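Local coordinates for outer envelope protein 64, mitochondrial (PDB 6HPG) that probably serves as a receptor for Hsp90-dependent delivery of proteins to mitochondria, this chain being its tetratricopeptide-repeat (TPR) domain, at residues M3-V8 and I33-A38; D70-K75 and L101-Q106; L78-A83 and A94-H99. All blocks are in the same frame, centred on the assembly; numbering follows the deposited sequence.

Contact 1. Residues M3-V8 and I33-A38; sequences MEASEV and IKLNGA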
loop_
_atom_site.group_PDB
_atom_site.type_symbol
_atom_site.label_atom_id
_atom_site.label_comp_id
_atom_site.label_asym_id
_atom_site.label_seq_id
_atom_site.Cartn_x
_atom_site.Cartn_y
_atom_site.Cartn_z
ATOM N N MET A 3 -13.873 9.456 14.603
ATOM C CA MET A 3 -12.490 9.848 14.326
ATOM C C MET A 3 -11.494 9.088 15.220
ATOM O O MET A 3 -10.542 8.454 14.701
ATOM C CB MET A 3 -12.353 11.365 14.520
ATOM C CG MET A 3 -11.050 12.003 14.168
ATOM S SD MET A 3 -10.550 11.512 12.508
ATOM C CE MET A 3 -9.116 10.582 12.955
ATOM N N GLU A 4 -11.707 9.130 16.531
ATOM C CA GLU A 4 -10.846 8.394 17.479
ATOM C C GLU A 4 -10.980 6.867 17.259
ATOM O O GLU A 4 -9.974 6.159 17.224
ATOM C CB GLU A 4 -11.119 8.765 18.951
ATOM C CG GLU A 4 -10.302 7.947 19.958
ATOM C CD GLU A 4 -10.606 8.209 21.449
ATOM O OE1 GLU A 4 -9.772 7.805 22.281
ATOM O OE2 GLU A 4 -11.659 8.784 21.806
ATOM N N ALA A 5 -12.212 6.365 17.145
ATOM C CA ALA A 5 -12.418 4.913 16.874
ATOM C C ALA A 5 -11.649 4.423 15.595
ATOM O O ALA A 5 -10.981 3.361 15.567
ATOM C CB ALA A 5 -13.911 4.612 16.786
ATOM N N SER A 6 -11.648 5.271 14.583
ATOM C CA SER A 6 -10.980 4.975 13.337
ATOM C C SER A 6 -9.495 4.642 13.580
ATOM O O SER A 6 -8.993 3.682 13.018
ATOM C CB SER A 6 -11.136 6.120 12.336
ATOM O OG SER A 6 -10.139 7.124 12.462
ATOM N N GLU A 7 -8.816 5.433 14.411
ATOM C CA GLU A 7 -7.391 5.221 14.663
ATOM C C GLU A 7 -7.223 3.936 15.464
ATOM O O GLU A 7 -6.292 3.184 15.251
ATOM C CB GLU A 7 -6.777 6.391 15.431
ATOM C CG GLU A 7 -5.374 6.093 15.976
ATOM C CD GLU A 7 -4.332 5.842 14.896
ATOM O OE1 GLU A 7 -3.237 5.324 15.190
ATOM O OE2 GLU A 7 -4.584 6.177 13.734
ATOM N N VAL A 8 -8.164 3.662 16.361
ATOM C CA VAL A 8 -8.151 2.411 17.127
ATOM C C VAL A 8 -8.261 1.215 16.208
ATOM O O VAL A 8 -7.433 0.274 16.301
ATOM C CB VAL A 8 -9.202 2.432 18.276
ATOM C CG1 VAL A 8 -9.387 1.055 18.933
ATOM C CG2 VAL A 8 -8.767 3.470 19.320
ATOM N N ILE A 33 -11.676 2.728 7.759
ATOM C CA ILE A 33 -12.025 3.553 6.580
ATOM C C ILE A 33 -13.502 3.947 6.596
ATOM O O ILE A 33 -13.845 5.077 6.206
ATOM C CB ILE A 33 -11.649 2.802 5.284
ATOM C CG1 ILE A 33 -10.130 2.777 5.132
ATOM C CG2 ILE A 33 -12.359 3.296 4.019
ATOM C CD1 ILE A 33 -9.729 1.781 4.070
ATOM N N LYS A 34 -14.373 3.034 7.042
ATOM C CA LYS A 34 -15.802 3.371 7.172
ATOM C C LYS A 34 -16.029 4.492 8.200
ATOM O O LYS A 34 -16.886 5.361 8.027
ATOM C CB LYS A 34 -16.632 2.121 7.479
ATOM C CG LYS A 34 -18.121 2.404 7.639
ATOM C CD LYS A 34 -18.826 1.155 8.070
ATOM C CE LYS A 34 -20.322 1.182 7.796
ATOM N NZ LYS A 34 -20.666 0.176 6.737
ATOM N N LEU A 35 -15.245 4.492 9.259
ATOM C CA LEU A 35 -15.331 5.532 10.269
ATOM C C LEU A 35 -14.628 6.844 9.856
ATOM O O LEU A 35 -15.077 7.928 10.241
ATOM C CB LEU A 35 -14.739 5.013 11.570
ATOM C CG LEU A 35 -15.494 3.870 12.268
ATOM C CD1 LEU A 35 -14.571 3.239 13.288
ATOM C CD2 LEU A 35 -16.771 4.373 12.939
ATOM N N ASN A 36 -13.501 6.742 9.138
ATOM C CA ASN A 36 -12.767 7.910 8.626
ATOM C C ASN A 36 -12.225 7.571 7.229
ATOM O O ASN A 36 -11.231 6.857 7.103
ATOM C CB ASN A 36 -11.638 8.304 9.598
ATOM C CG ASN A 36 -10.782 9.480 9.104
ATOM O OD1 ASN A 36 -11.079 10.145 8.100
ATOM N ND2 ASN A 36 -9.683 9.719 9.812
ATOM N N GLY A 37 -12.927 8.070 6.209
ATOM C CA GLY A 37 -12.663 7.831 4.804
ATOM C C GLY A 37 -11.673 8.788 4.156
ATOM O O GLY A 37 -11.442 8.713 2.956
ATOM N N ALA A 38 -11.068 9.669 4.941
ATOM C CA ALA A 38 -10.164 10.690 4.442
ATOM C C ALA A 38 -8.769 10.462 4.941
ATOM O O ALA A 38 -8.061 11.434 5.147
ATOM C CB ALA A 38 -10.667 12.101 4.875
#

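Contact 2. Residues D70-K75 and L101-Q106; sequences DKKNVK and LVLEPQ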
loop_
_atom_site.group_PDB
_atom_site.type_symbol
_atom_site.label_atom_id
_atom_site.label_comp_id
_atom_site.label_asym_id
_atom_site.label_seq_id
_atom_site.Cartn_x
_atom_site.Cartn_y
_atom_site.Cartn_z
ATOM N N ASP A 70 -3.688 11.581 -0.799
ATOM C CA ASP A 70 -2.363 12.148 -0.618
ATOM C C ASP A 70 -1.391 11.628 -1.663
ATOM O O ASP A 70 -0.832 10.512 -1.567
ATOM C CB ASP A 70 -1.871 11.835 0.784
ATOM C CG ASP A 70 -0.446 12.316 1.059
ATOM O OD1 ASP A 70 0.057 13.267 0.416
ATOM O OD2 ASP A 70 0.162 11.719 1.960
ATOM N N LYS A 71 -1.173 12.494 -2.633
ATOM C CA LYS A 71 -0.224 12.259 -3.718
ATOM C C LYS A 71 1.154 11.872 -3.296
ATOM O O LYS A 71 1.840 11.226 -4.064
ATOM C CB LYS A 71 -0.102 13.521 -4.600
ATOM C CG LYS A 71 -1.038 13.504 -5.800
ATOM C CD LYS A 71 -0.702 14.569 -6.837
ATOM C CE LYS A 71 -1.104 14.109 -8.234
ATOM N NZ LYS A 71 -0.838 15.155 -9.258
ATOM N N LYS A 72 1.597 12.318 -2.116
ATOM C CA LYS A 72 2.967 12.095 -1.686
ATOM C C LYS A 72 3.153 10.800 -0.861
ATOM O O LYS A 72 4.206 10.579 -0.344
ATOM C CB LYS A 72 3.472 13.327 -0.949
ATOM C CG LYS A 72 3.558 14.543 -1.867
ATOM C CD LYS A 72 3.899 15.801 -1.096
ATOM C CE LYS A 72 4.269 16.935 -2.039
ATOM N NZ LYS A 72 4.332 18.246 -1.333
ATOM N N ASN A 73 2.126 9.953 -0.745
ATOM C CA ASN A 73 2.251 8.693 -0.044
ATOM C C ASN A 73 3.158 7.676 -0.750
ATOM O O ASN A 73 2.730 7.006 -1.684
ATOM C CB ASN A 73 0.886 8.031 0.176
ATOM C CG ASN A 73 0.993 6.868 1.117
ATOM O OD1 ASN A 73 1.678 5.880 0.808
ATOM N ND2 ASN A 73 0.464 7.030 2.328
ATOM N N VAL A 74 4.369 7.508 -0.240
ATOM C CA VAL A 74 5.383 6.726 -0.922
ATOM C C VAL A 74 4.960 5.276 -1.082
ATOM O O VAL A 74 5.132 4.676 -2.142
ATOM C CB VAL A 74 6.732 6.734 -0.180
ATOM C CG1 VAL A 74 7.748 5.829 -0.900
ATOM C CG2 VAL A 74 7.269 8.148 -0.070
ATOM N N LYS A 75 4.476 4.707 -0.001
ATOM C CA LYS A 75 4.059 3.319 0.029
ATOM C C LYS A 75 2.918 2.970 -0.926
ATOM O O LYS A 75 2.877 1.861 -1.423
ATOM C CB LYS A 75 3.786 2.864 1.472
ATOM C CG LYS A 75 5.068 2.766 2.300
ATOM C CD LYS A 75 4.894 1.960 3.583
ATOM C CE LYS A 75 5.997 2.235 4.606
ATOM N NZ LYS A 75 5.854 1.455 5.891
ATOM N N LEU A 101 10.525 6.953 -6.278
ATOM C CA LEU A 101 11.907 7.475 -6.196
ATOM C C LEU A 101 11.983 8.979 -6.390
ATOM O O LEU A 101 12.914 9.630 -5.897
ATOM C CB LEU A 101 12.838 6.748 -7.165
ATOM C CG LEU A 101 13.175 5.305 -6.794
ATOM C CD1 LEU A 101 13.737 4.538 -7.969
ATOM C CD2 LEU A 101 14.121 5.171 -5.604
ATOM N N VAL A 102 11.006 9.529 -7.095
ATOM C CA VAL A 102 10.802 10.979 -7.171
ATOM C C VAL A 102 10.490 11.537 -5.796
ATOM O O VAL A 102 11.064 12.542 -5.416
ATOM C CB VAL A 102 9.708 11.382 -8.228
ATOM C CG1 VAL A 102 9.267 12.839 -8.124
ATOM C CG2 VAL A 102 10.224 11.102 -9.609
ATOM N N LEU A 103 9.582 10.875 -5.066
ATOM C CA LEU A 103 9.198 11.259 -3.695
ATOM C C LEU A 103 10.278 10.864 -2.645
ATOM O O LEU A 103 10.497 11.574 -1.679
ATOM C CB LEU A 103 7.856 10.621 -3.302
ATOM C CG LEU A 103 6.692 10.920 -4.258
ATOM C CD1 LEU A 103 5.483 10.048 -3.968
ATOM C CD2 LEU A 103 6.322 12.391 -4.201
ATOM N N GLU A 104 10.927 9.726 -2.818
ATOM C CA GLU A 104 11.858 9.252 -1.807
ATOM C C GLU A 104 13.071 8.694 -2.511
ATOM O O GLU A 104 13.133 7.503 -2.789
ATOM C CB GLU A 104 11.184 8.210 -0.897
ATOM C CG GLU A 104 11.999 7.758 0.308
ATOM C CD GLU A 104 11.237 6.765 1.188
ATOM O OE1 GLU A 104 11.734 5.635 1.389
ATOM O OE2 GLU A 104 10.151 7.108 1.698
ATOM N N PRO A 105 14.037 9.587 -2.854
ATOM C CA PRO A 105 15.176 9.197 -3.673
ATOM C C PRO A 105 15.929 7.977 -3.208
ATOM O O PRO A 105 16.449 7.253 -4.040
ATOM C CB PRO A 105 16.072 10.433 -3.607
ATOM C CG PRO A 105 15.118 11.549 -3.559
ATOM C CD PRO A 105 13.995 11.057 -2.678
ATOM N N GLN A 106 16.025 7.755 -1.897
ATOM C CA GLN A 106 16.886 6.689 -1.377
ATOM C C GLN A 106 16.164 5.339 -1.292
ATOM O O GLN A 106 16.752 4.369 -0.803
ATOM C CB GLN A 106 17.437 7.072 0.011
ATOM C CG GLN A 106 18.226 8.370 0.037
ATOM C CD GLN A 106 19.607 8.213 -0.556
ATOM O OE1 GLN A 106 19.903 8.773 -1.612
ATOM N NE2 GLN A 106 20.456 7.424 0.105
#

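Contact 3. Residues L78-A83 and A94-H99; sequences LRRGTA and AADFRH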
loop_
_atom_site.group_PDB
_atom_site.type_symbol
_atom_site.label_atom_id
_atom_site.label_comp_id
_atom_site.label_asym_id
_atom_site.label_seq_id
_atom_site.Cartn_x
_atom_site.Cartn_y
_atom_site.Cartn_z
ATOM N N LEU A 78 4.872 2.204 -4.185
ATOM C CA LEU A 78 5.579 0.922 -3.994
ATOM C C LEU A 78 4.647 -0.269 -4.083
ATOM O O LEU A 78 4.918 -1.219 -4.798
ATOM C CB LEU A 78 6.252 0.901 -2.640
ATOM C CG LEU A 78 7.383 1.938 -2.441
ATOM C CD1 LEU A 78 8.042 1.737 -1.087
ATOM C CD2 LEU A 78 8.438 1.810 -3.504
ATOM N N ARG A 79 3.535 -0.191 -3.346
ATOM C CA ARG A 79 2.495 -1.239 -3.328
ATOM C C ARG A 79 1.679 -1.391 -4.629
ATOM O O ARG A 79 1.453 -2.539 -5.072
ATOM C CB ARG A 79 1.560 -1.072 -2.125
ATOM C CG ARG A 79 2.269 -1.403 -0.791
ATOM C CD ARG A 79 1.427 -1.150 0.460
ATOM N NE ARG A 79 2.263 -1.450 1.604
ATOM C CZ ARG A 79 2.311 -0.776 2.736
ATOM N NH1 ARG A 79 1.510 0.258 2.974
ATOM N NH2 ARG A 79 3.170 -1.165 3.646
ATOM N N ARG A 80 1.250 -0.280 -5.248
ATOM C CA ARG A 80 0.575 -0.389 -6.540
ATOM C C ARG A 80 1.542 -0.964 -7.579
ATOM O O ARG A 80 1.162 -1.829 -8.391
ATOM C CB ARG A 80 0.005 0.940 -7.020
ATOM C CG ARG A 80 -1.095 0.726 -8.049
ATOM C CD ARG A 80 -1.863 1.962 -8.432
ATOM N NE ARG A 80 -1.029 2.928 -9.143
ATOM C CZ ARG A 80 -1.457 4.121 -9.544
ATOM N NH1 ARG A 80 -0.633 4.934 -10.171
ATOM N NH2 ARG A 80 -2.726 4.493 -9.354
ATOM N N GLY A 81 2.790 -0.500 -7.515
ATOM C CA GLY A 81 3.885 -1.058 -8.301
ATOM C C GLY A 81 4.038 -2.556 -8.193
ATOM O O GLY A 81 4.176 -3.247 -9.211
ATOM N N THR A 82 4.013 -3.051 -6.960
ATOM C CA THR A 82 4.141 -4.485 -6.693
ATOM C C THR A 82 2.970 -5.266 -7.272
ATOM O O THR A 82 3.182 -6.347 -7.793
ATOM C CB THR A 82 4.284 -4.769 -5.188
ATOM O OG1 THR A 82 5.358 -3.979 -4.679
ATOM C CG2 THR A 82 4.563 -6.243 -4.902
ATOM N N ALA A 83 1.752 -4.724 -7.175
ATOM C CA ALA A 83 0.548 -5.442 -7.610
ATOM C C ALA A 83 0.570 -5.507 -9.126
ATOM O O ALA A 83 0.202 -6.520 -9.729
ATOM C CB ALA A 83 -0.743 -4.764 -7.117
ATOM N N ALA A 94 6.760 0.076 -13.490
ATOM C CA ALA A 94 7.944 0.942 -13.534
ATOM C C ALA A 94 7.558 2.388 -13.305
ATOM O O ALA A 94 8.234 3.098 -12.608
ATOM C CB ALA A 94 8.710 0.791 -14.842
ATOM N N ALA A 95 6.459 2.832 -13.883
ATOM C CA ALA A 95 6.026 4.186 -13.641
ATOM C C ALA A 95 5.864 4.468 -12.137
ATOM O O ALA A 95 6.299 5.535 -11.626
ATOM C CB ALA A 95 4.750 4.454 -14.389
ATOM N N ASP A 96 5.246 3.513 -11.428
ATOM C CA ASP A 96 5.001 3.677 -10.014
ATOM C C ASP A 96 6.305 3.552 -9.232
ATOM O O ASP A 96 6.551 4.356 -8.330
ATOM C CB ASP A 96 4.025 2.638 -9.479
ATOM C CG ASP A 96 2.608 2.874 -9.878
ATOM O OD1 ASP A 96 2.180 4.005 -10.222
ATOM O OD2 ASP A 96 1.889 1.857 -9.783
ATOM N N PHE A 97 7.156 2.581 -9.578
ATOM C CA PHE A 97 8.407 2.469 -8.854
ATOM C C PHE A 97 9.270 3.743 -9.144
ATOM O O PHE A 97 10.030 4.184 -8.291
ATOM C CB PHE A 97 9.149 1.143 -9.151
ATOM C CG PHE A 97 8.557 -0.086 -8.451
ATOM C CD1 PHE A 97 8.551 -0.197 -7.057
ATOM C CD2 PHE A 97 8.060 -1.173 -9.201
ATOM C CE1 PHE A 97 8.006 -1.327 -6.437
ATOM C CE2 PHE A 97 7.519 -2.303 -8.578
ATOM C CZ PHE A 97 7.485 -2.379 -7.199
ATOM N N ARG A 98 9.122 4.344 -10.331
ATOM C CA ARG A 98 9.901 5.554 -10.675
ATOM C C ARG A 98 9.410 6.735 -9.901
ATOM O O ARG A 98 10.206 7.520 -9.384
ATOM C CB ARG A 98 9.923 5.798 -12.166
ATOM C CG ARG A 98 11.002 4.946 -12.865
ATOM C CD ARG A 98 10.806 4.942 -14.357
ATOM N NE ARG A 98 11.815 4.153 -15.058
ATOM C CZ ARG A 98 11.689 3.685 -16.301
ATOM N NH1 ARG A 98 10.601 3.918 -17.026
ATOM N NH2 ARG A 98 12.689 2.996 -16.852
ATOM N N HIS A 99 8.083 6.838 -9.755
ATOM C CA HIS A 99 7.523 7.923 -8.996
ATOM C C HIS A 99 7.808 7.880 -7.488
ATOM O O HIS A 99 7.963 8.942 -6.856
ATOM C CB HIS A 99 6.022 8.069 -9.209
ATOM C CG HIS A 99 5.538 9.429 -8.853
ATOM N ND1 HIS A 99 5.896 10.548 -9.579
ATOM C CD2 HIS A 99 4.782 9.871 -7.824
ATOM C CE1 HIS A 99 5.342 11.619 -9.039
ATOM N NE2 HIS A 99 4.661 11.235 -7.974
#

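Contact 1. Residues M3-V8 and I33-A38
Residues 3-8, near the start of helix 2-18, lie beside residues 33-38, where helix 22-35 runs out, and the two backbones are closest at Ser6 and Leu35, whose CA atoms are 5.4 Å apart. The join carries no hydrogen bond of its own and is made by side-chain packing, Ala5 and Ser6 against Leu35 and Asn36, and Met3 beside Asn36. Ser6 points toward the partner segment and presents CB to Leu35 CB at 3.8 Å, while its OG sits 3.4 Å from Asn36 CB. That hydroxyl takes the crowded position between the backbone N and the carbonyl carbon (chi1 87°), which turns it back to give a 2.6 Å bond to Met3 O, in the carbonyl plane and on a lone pair. OG is also hydrogen-bonded to the hydroxyl of Tyr42 on helix 40-52, so a polar atom at a buried position is well provided for. Leu35 reaches across with one branch, CD1 resting 3.8 Å from Ala5 CB. Asn36, with CG anti to the backbone N, lies alongside Met3, the two pointing the same way. The bent methionine chain brings SD and CE against Asn36 ND2, Met3 CE at 3.3 Å, a close contact that is not a hydrogen bond. The amide oxygen turns to the chain just ahead: Asn36 OD1 accepts from Ala38 N at 3.2 Å in an Asx turn, the donor standing above the carbonyl plane. This pairing of two successive helices belongs to the first TPR, and helix 40-52 adjoins it, Ile33 and Asn36 both touching Tyr42 there.

Contact 2. Residues D70-K75 and L101-Q106
Glu104, the first residue to leave helical geometry after helix 90-103, extends its chain across the side chain of Val74 at about a right angle. Its CB begins the contact 4.0 Å from Val74 CG2. Farther out, CD comes within 4.2 Å of Val74 CG1, and at the tip OE2 lies 3.5 Å from Val74 CG2, with both valine methyls against the carboxylate. The polar needs of that tip are met elsewhere: OE2 is hydrogen-bonded to a polar side chain of the bound peptide and OE1 to Asn107 ND2. Here the start of helix 74-86 meets the end of helix 90-103 at the open end of the third TPR hairpin. An alanine in place of Val74 would remove both methyls, and would probably leave the Glu104 chain less firmly placed for its bond to the peptide. On the same valine, CG2 touches Leu103 CB at 4.1 Å. Leu103 CD1 then reaches the turn that precedes the helix, 3.8 Å from Lys71 O, and Leu103 CD2 packs 4.2 Å from Lys72 CG. That turn is type I, closed by Asn73 N to Asp70 O, and Asp70 OD1 adds an Asx turn by accepting from Lys72 N at 3.1 Å. Asn73 follows at the N-cap position, its OD1 accepting from Ala76 N, while Lys75, pointing away from residues 101-106, forms a salt bridge with an acidic side chain of the peptide.

Contact 3. Residues L78-A83 and A94-H99
Arg80 grips Asp96 side-on with two nitrogens, one to each carboxylate oxygen. NE donates to OD2 of Asp96 at 3.2 Å in an almost straight bond (172°), and Arg80 NH1 donates to Asp96 OD1 at 3.0 Å, using the syn lone pair. Both oxygens lie near the guanidinium plane, yet the two flat groups are turned 30° from each other, so OD2 is met from somewhat above the carboxylate plane. A bend at chi3 swings the guanidinium round to the aspartate. Each partner is held a second time: Arg84 forms another salt bridge to Asp96 OD2, and Arg80 NH2 bonds to Thr64 OG1 on helix 56-69. With two arginines around it, Asp96 is likely to stay ionised.

Beneath this salt bridge the helices run nearly antiparallel (159°), their local axes approaching to 7.9 Å. They are the two helices of the third TPR, and they meet through a glycine and a phenylalanine, a pairing familiar from the TPR consensus. At Gly81 a CB would crowd the Phe97 ring; without one, its CA lies 5.2 Å from that of Asp96. The same Gly81 CA stands over one face of the Phe97 ring, 4.2 Å from its centroid, in a CH-pi contact. Along the ring, CE1 of Phe97 comes to 3.5 Å from Leu78 O, a carbonyl already accepting from Thr82 N and, at 2.8 Å, from Thr82 OG1. Leu78 CD2 reaches Phe97 CD1 at 4.1 Å, the two side chains crossing at about a right angle. Outside the pair, Phe97 packs on Ala113 and Leu117 of helix 108-118, while Leu78 and Thr82 each pack on an apolar side chain of the bound peptide, whose backbone Arg79 NH2 holds by hydrogen bonds.

How the contacts relate
From the N terminus, contact 1 comes first: after two helices and their connection, residues 33-38 return to residues 3-8 and close the open end of the first TPR. Helices 40-52 and 56-69 follow, and the turn after them opens contact 2. Before that contact closes at residues 101-106, helix 74-86 runs out and helix 90-103 runs back, meeting midway at contact 3, which therefore lies within the span of contact 2. These two share the same helix pair, their centres about 10 Å apart, one at its end and one in its body. Contacts 1 and 3 lie on opposite sides of the chain's centre, in the first and third repeats.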